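PDB 3GDE: DNA ligase from Archaeoglobus fulgidus, which probably seals nicks in double-stranded DNA during replication, recombination and repair, joining a 3'-hydroxyl to a 5'-phosphate at the expense of ATP. Local coordinates for residues E14-I19 / A27-F32; L47-K52 / G173-A178. All coordinates share one frame; numbering follows the deposited sequence.

Interaction 1 of 2, residues E14-I19 / A27-F32; sequences ERLEKI and ARIAAF
L16 lies against the base of R28, its CD2 methyl 3.8 Å from R28 CB, and the two side chains run past one another in opposite directions. The other methyl of the same leucine serves a second partner: L16 CD1 meets I29 CG1 at 4.0 Å, with the two side chains crossing at about a right angle. Each branch of the leucine thus touches a different residue of helix 22-34. Beyond CB, R28 is kinked at two successive torsions (chi2 -73°, chi3 -84°), and this brings one face of the guanidinium to I19. The methyl I19 CD1 sits above the centre of that face, 4.2 Å from the plane of the group, and also approaches R28 CG. At the outer margin R28 NH2 comes within 4.0 Å of R15 CB, obliquely to the guanidinium. The head group of R15 is turned elsewhere, its NE bonded to the carbonyl of E11. R15 NE lies 5.7 Å from R28 NH2, so the like charges do not touch. L16 and I29 are buried, whereas the two arginines lie at the exposed side. The arrangement is that of a helical hairpin, helices 6-16 and 22-34 running in roughly opposite senses across a short connection, within the helical DNA-binding domain at the N terminus of the ligase.

Interaction 2 of 2, residues L47-K52 / G173-A178; sequences LFITGK and GIMRDA
No flat group belongs to I49, T50 or M175, the three side chains that meet here; the one guanidinium of the two segments, that of R176, has D177 CG 3.7 Å above one face, offset toward the rim. This neighbouring pair is held by charge, since D177 OD1 stands well out of the guanidinium plane. The contact itself rests on M175, whose chain bends at both chi2 and chi3 (-55° and -61°) and so presents its flank to the opposite helix end. There I49 CG2 touches the sulfur, 3.5 Å from M175 SD, and the methyl M175 CE is close to the same carbon. Further back, T50 CG2 meets M175 CG at 3.6 Å. The threonine hydroxyl points the other way: OG1 donates to L47 O in the carbonyl plane and on a lone pair, at a modelled 2.5 Å that is unusually short, and T50 N reaches the same oxygen. An alanine here lacks both branches, so L47 O would probably rely on backbone amides and a gap is likely to open beside M175 CG. A Schellman motif closes this helix, G51 N bonding to F48 O and K52 N weakly to L47 O, with G51 at positive phi. Around the contact, F12 of helix 6-16 and L168 touch I49, V170 covers M175, and backbone hydrogen bonds from G173 to P456 and I174 to V457 tie helix 172-182 to the turn between strands 446-454 and 461-467 of the OB-fold domain.

In the fold
The two contacts lie 11 Å apart, centre to centre, in the helical DNA-binding domain, and illustrate how one core can combine local and distant pairings. Interaction 1 joins helices 6-16 and 22-34, close neighbours in sequence, and is complete before interaction 2 opens on helix 39-49; the latter spans 120 residues to reach helix 172-182. They merge directly: L16 CD1 is 3.8 Å from I49 CD1, and I29 CG2 is 3.6 Å from A178 CB. The four helices therefore form one packed group of the domain, the late helix 172-182 set against the early ones and, in this closed conformation, also meeting the OB-fold domain. Both contacts lie away from the predicted ATP-binding and adenylation residues.

Interaction 1 of 2, residues E14-I19 / A27-F32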
loop_
_atom_site.group_PDB
_atom_site.type_symbol
_atom_site.label_atom_id
_atom_site.label_comp_id
_atom_site.label_asym_id
_atom_site.label_seq_id
_atom_site.Cartn_x
_atom_site.Cartn_y
_atom_site.Cartn_z
ATOM N N GLU A 14 2.357 -15.450 -19.037
ATOM C CA GLU A 14 1.236 -16.206 -19.564
ATOM C C GLU A 14 1.244 -17.649 -19.053
ATOM O O GLU A 14 0.201 -18.176 -18.658
ATOM C CB GLU A 14 1.246 -16.175 -21.079
ATOM C CG GLU A 14 -0.101 -16.490 -21.678
ATOM C CD GLU A 14 -0.116 -17.785 -22.447
ATOM O OE1 GLU A 14 0.413 -18.804 -21.940
ATOM O OE2 GLU A 14 -0.657 -17.776 -23.580
ATOM N N ARG A 15 2.430 -18.262 -19.038
ATOM C CA ARG A 15 2.597 -19.628 -18.561
ATOM C C ARG A 15 2.325 -19.773 -17.055
ATOM O O ARG A 15 1.878 -20.822 -16.602
ATOM C CB ARG A 15 3.985 -20.153 -18.945
ATOM C CG ARG A 15 4.021 -20.831 -20.312
ATOM C CD ARG A 15 5.413 -20.813 -20.969
ATOM N NE ARG A 15 5.476 -19.811 -22.035
ATOM C CZ ARG A 15 5.178 -20.045 -23.316
ATOM N NH1 ARG A 15 4.814 -21.263 -23.713
ATOM N NH2 ARG A 15 5.245 -19.057 -24.205
ATOM N N LEU A 16 2.567 -18.710 -16.292
ATOM C CA LEU A 16 2.313 -18.703 -14.848
ATOM C C LEU A 16 0.831 -18.688 -14.498
ATOM O O LEU A 16 0.452 -19.090 -13.397
ATOM C CB LEU A 16 2.979 -17.498 -14.185
ATOM C CG LEU A 16 4.496 -17.378 -14.109
ATOM C CD1 LEU A 16 4.838 -16.102 -13.370
ATOM C CD2 LEU A 16 5.146 -18.596 -13.451
ATOM N N GLU A 17 0.002 -18.198 -15.420
ATOM C CA GLU A 17 -1.444 -18.114 -15.210
ATOM C C GLU A 17 -2.091 -19.479 -14.969
ATOM O O GLU A 17 -3.054 -19.593 -14.220
ATOM C CB GLU A 17 -2.130 -17.432 -16.398
ATOM C CG GLU A 17 -1.685 -16.011 -16.626
ATOM C CD GLU A 17 -2.788 -15.104 -17.123
ATOM O OE1 GLU A 17 -3.956 -15.555 -17.215
ATOM O OE2 GLU A 17 -2.477 -13.921 -17.406
ATOM N N LYS A 18 -1.543 -20.502 -15.612
ATOM C CA LYS A 18 -2.038 -21.870 -15.524
ATOM C C LYS A 18 -1.668 -22.516 -14.189
ATOM O O LYS A 18 -2.321 -23.466 -13.742
ATOM C CB LYS A 18 -1.480 -22.665 -16.719
ATOM C CG LYS A 18 -1.392 -24.193 -16.598
ATOM C CD LYS A 18 0.042 -24.658 -16.272
ATOM C CE LYS A 18 0.305 -26.079 -16.743
ATOM N NZ LYS A 18 0.341 -26.168 -18.239
ATOM N N ILE A 19 -0.632 -21.983 -13.550
ATOM C CA ILE A 19 -0.051 -22.600 -12.372
ATOM C C ILE A 19 -0.694 -22.049 -11.103
ATOM O O ILE A 19 -0.682 -20.835 -10.851
ATOM C CB ILE A 19 1.490 -22.430 -12.364
ATOM C CG1 ILE A 19 2.096 -23.127 -13.593
ATOM C CG2 ILE A 19 2.104 -22.984 -11.085
ATOM C CD1 ILE A 19 3.453 -22.589 -14.018
ATOM N N ALA A 27 9.258 -21.551 -7.788
ATOM C CA ALA A 27 10.365 -22.228 -8.471
ATOM C C ALA A 27 10.523 -21.777 -9.939
ATOM O O ALA A 27 11.639 -21.530 -10.405
ATOM C CB ALA A 27 10.212 -23.764 -8.354
ATOM N N ARG A 28 9.404 -21.645 -10.649
ATOM C CA ARG A 28 9.394 -21.058 -11.989
ATOM C C ARG A 28 9.977 -19.654 -12.027
ATOM O O ARG A 28 10.791 -19.343 -12.895
ATOM C CB ARG A 28 7.983 -21.035 -12.578
ATOM C CG ARG A 28 7.414 -22.407 -12.883
ATOM C CD ARG A 28 8.084 -23.010 -14.104
ATOM N NE ARG A 28 7.488 -22.564 -15.361
ATOM C CZ ARG A 28 6.945 -23.380 -16.263
ATOM N NH1 ARG A 28 6.929 -24.695 -16.055
ATOM N NH2 ARG A 28 6.434 -22.881 -17.385
ATOM N N ILE A 29 9.566 -18.816 -11.080
ATOM C CA ILE A 29 10.017 -17.418 -11.022
ATOM C C ILE A 29 11.501 -17.293 -10.671
ATOM O O ILE A 29 12.196 -16.468 -11.255
ATOM C CB ILE A 29 9.146 -16.563 -10.057
ATOM C CG1 ILE A 29 7.709 -16.479 -10.591
ATOM C CG2 ILE A 29 9.770 -15.144 -9.840
ATOM C CD1 ILE A 29 6.706 -15.891 -9.589
ATOM N N ALA A 30 11.968 -18.111 -9.722
ATOM C CA ALA A 30 13.389 -18.186 -9.368
ATOM C C ALA A 30 14.252 -18.548 -10.562
ATOM O O ALA A 30 15.252 -17.876 -10.831
ATOM C CB ALA A 30 13.618 -19.203 -8.228
ATOM N N ALA A 31 13.861 -19.604 -11.272
ATOM C CA ALA A 31 14.560 -20.047 -12.488
ATOM C C ALA A 31 14.705 -18.934 -13.514
ATOM O O ALA A 31 15.793 -18.731 -14.050
ATOM C CB ALA A 31 13.850 -21.286 -13.116
ATOM N N PHE A 32 13.611 -18.217 -13.779
ATOM C CA PHE A 32 13.613 -17.069 -14.702
ATOM C C PHE A 32 14.560 -15.952 -14.265
ATOM O O PHE A 32 15.358 -15.452 -15.061
ATOM C CB PHE A 32 12.192 -16.500 -14.842
ATOM C CG PHE A 32 12.028 -15.537 -15.989
ATOM C CD1 PHE A 32 11.896 -16.006 -17.300
ATOM C CD2 PHE A 32 11.985 -14.158 -15.758
ATOM C CE1 PHE A 32 11.730 -15.113 -18.363
ATOM C CE2 PHE A 32 11.829 -13.252 -16.820
ATOM C CZ PHE A 32 11.711 -13.729 -18.122
#

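Interaction 2 of 2, residues L47-K52 / G173-A178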
loop_
_atom_site.group_PDB
_atom_site.type_symbol
_atom_site.label_atom_id
_atom_site.label_comp_id
_atom_site.label_asym_id
_atom_site.label_seq_id
_atom_site.Cartn_x
_atom_site.Cartn_y
_atom_site.Cartn_z
ATOM N N LEU A 47 9.856 -5.763 -10.231
ATOM C CA LEU A 47 8.771 -4.798 -10.101
ATOM C C LEU A 47 7.563 -5.199 -10.942
ATOM O O LEU A 47 6.485 -5.432 -10.393
ATOM C CB LEU A 47 9.242 -3.381 -10.440
ATOM C CG LEU A 47 9.682 -2.549 -9.231
ATOM C CD1 LEU A 47 10.958 -3.085 -8.609
ATOM C CD2 LEU A 47 9.828 -1.058 -9.583
ATOM N N PHE A 48 7.761 -5.315 -12.257
ATOM C CA PHE A 48 6.670 -5.577 -13.199
ATOM C C PHE A 48 5.804 -6.802 -12.866
ATOM O O PHE A 48 4.584 -6.746 -12.999
ATOM C CB PHE A 48 7.181 -5.663 -14.648
ATOM C CG PHE A 48 7.743 -4.361 -15.184
ATOM C CD1 PHE A 48 7.765 -3.208 -14.405
ATOM C CD2 PHE A 48 8.228 -4.290 -16.482
ATOM C CE1 PHE A 48 8.281 -2.016 -14.903
ATOM C CE2 PHE A 48 8.735 -3.108 -16.991
ATOM C CZ PHE A 48 8.776 -1.969 -16.203
ATOM N N ILE A 49 6.416 -7.898 -12.420
ATOM C CA ILE A 49 5.634 -9.100 -12.099
ATOM C C ILE A 49 4.677 -8.882 -10.909
ATOM O O ILE A 49 3.645 -9.563 -10.800
ATOM C CB ILE A 49 6.536 -10.357 -11.907
ATOM C CG1 ILE A 49 5.698 -11.640 -11.920
ATOM C CG2 ILE A 49 7.376 -10.242 -10.633
ATOM C CD1 ILE A 49 6.517 -12.919 -12.138
ATOM N N THR A 50 5.014 -7.923 -10.043
ATOM C CA THR A 50 4.168 -7.581 -8.894
ATOM C C THR A 50 3.101 -6.533 -9.219
ATOM O O THR A 50 2.406 -6.068 -8.317
ATOM C CB THR A 50 4.993 -7.084 -7.682
ATOM O OG1 THR A 50 5.752 -5.930 -8.055
ATOM C CG2 THR A 50 5.935 -8.164 -7.183
ATOM N N GLY A 51 2.982 -6.162 -10.495
ATOM C CA GLY A 51 2.070 -5.101 -10.914
ATOM C C GLY A 51 2.501 -3.698 -10.532
ATOM O O GLY A 51 1.667 -2.801 -10.458
ATOM N N LYS A 52 3.801 -3.505 -10.297
ATOM C CA LYS A 52 4.344 -2.190 -9.920
ATOM C C LYS A 52 5.291 -1.655 -10.981
ATOM O O LYS A 52 6.098 -2.396 -11.552
ATOM C CB LYS A 52 5.148 -2.259 -8.610
ATOM C CG LYS A 52 4.372 -2.497 -7.320
ATOM C CD LYS A 52 5.383 -2.574 -6.155
ATOM C CE LYS A 52 4.780 -3.167 -4.893
ATOM N NZ LYS A 52 4.349 -4.605 -5.055
ATOM N N GLY A 173 4.894 -12.396 -1.041
ATOM C CA GLY A 173 5.419 -13.607 -0.409
ATOM C C GLY A 173 6.111 -14.540 -1.397
ATOM O O GLY A 173 7.216 -15.018 -1.152
ATOM N N ILE A 174 5.456 -14.801 -2.522
ATOM C CA ILE A 174 6.069 -15.616 -3.567
ATOM C C ILE A 174 7.354 -14.959 -4.090
ATOM O O ILE A 174 8.390 -15.621 -4.210
ATOM C CB ILE A 174 5.072 -15.924 -4.686
ATOM C CG1 ILE A 174 4.050 -16.945 -4.181
ATOM C CG2 ILE A 174 5.800 -16.404 -5.958
ATOM C CD1 ILE A 174 2.821 -17.089 -5.064
ATOM N N MET A 175 7.304 -13.653 -4.341
ATOM C CA MET A 175 8.480 -12.926 -4.829
ATOM C C MET A 175 9.688 -12.936 -3.883
ATOM O O MET A 175 10.815 -13.131 -4.341
ATOM C CB MET A 175 8.117 -11.502 -5.226
ATOM C CG MET A 175 7.349 -11.424 -6.530
ATOM S SD MET A 175 8.192 -12.232 -7.910
ATOM C CE MET A 175 9.711 -11.260 -7.964
ATOM N N ARG A 176 9.445 -12.716 -2.584
ATOM C CA ARG A 176 10.482 -12.831 -1.540
ATOM C C ARG A 176 11.125 -14.219 -1.617
ATOM O O ARG A 176 12.344 -14.343 -1.646
ATOM C CB ARG A 176 9.897 -12.573 -0.127
ATOM C CG ARG A 176 10.668 -13.258 1.034
ATOM C CD ARG A 176 9.906 -13.344 2.369
ATOM N NE ARG A 176 8.499 -13.722 2.212
ATOM C CZ ARG A 176 7.955 -14.879 2.597
ATOM N NH1 ARG A 176 8.690 -15.817 3.192
ATOM N NH2 ARG A 176 6.657 -15.101 2.387
ATOM N N ASP A 177 10.281 -15.245 -1.677
ATOM C CA ASP A 177 10.717 -16.635 -1.685
ATOM C C ASP A 177 11.468 -17.002 -2.968
ATOM O O ASP A 177 12.419 -17.793 -2.932
ATOM C CB ASP A 177 9.514 -17.571 -1.502
ATOM C CG ASP A 177 8.941 -17.548 -0.086
ATOM O OD1 ASP A 177 9.556 -16.955 0.818
ATOM O OD2 ASP A 177 7.864 -18.143 0.130
ATOM N N ALA A 178 11.034 -16.428 -4.090
ATOM C CA ALA A 178 11.630 -16.690 -5.401
ATOM C C ALA A 178 12.996 -16.028 -5.529
ATOM O O ALA A 178 13.926 -16.605 -6.099
ATOM C CB ALA A 178 10.698 -16.228 -6.507
#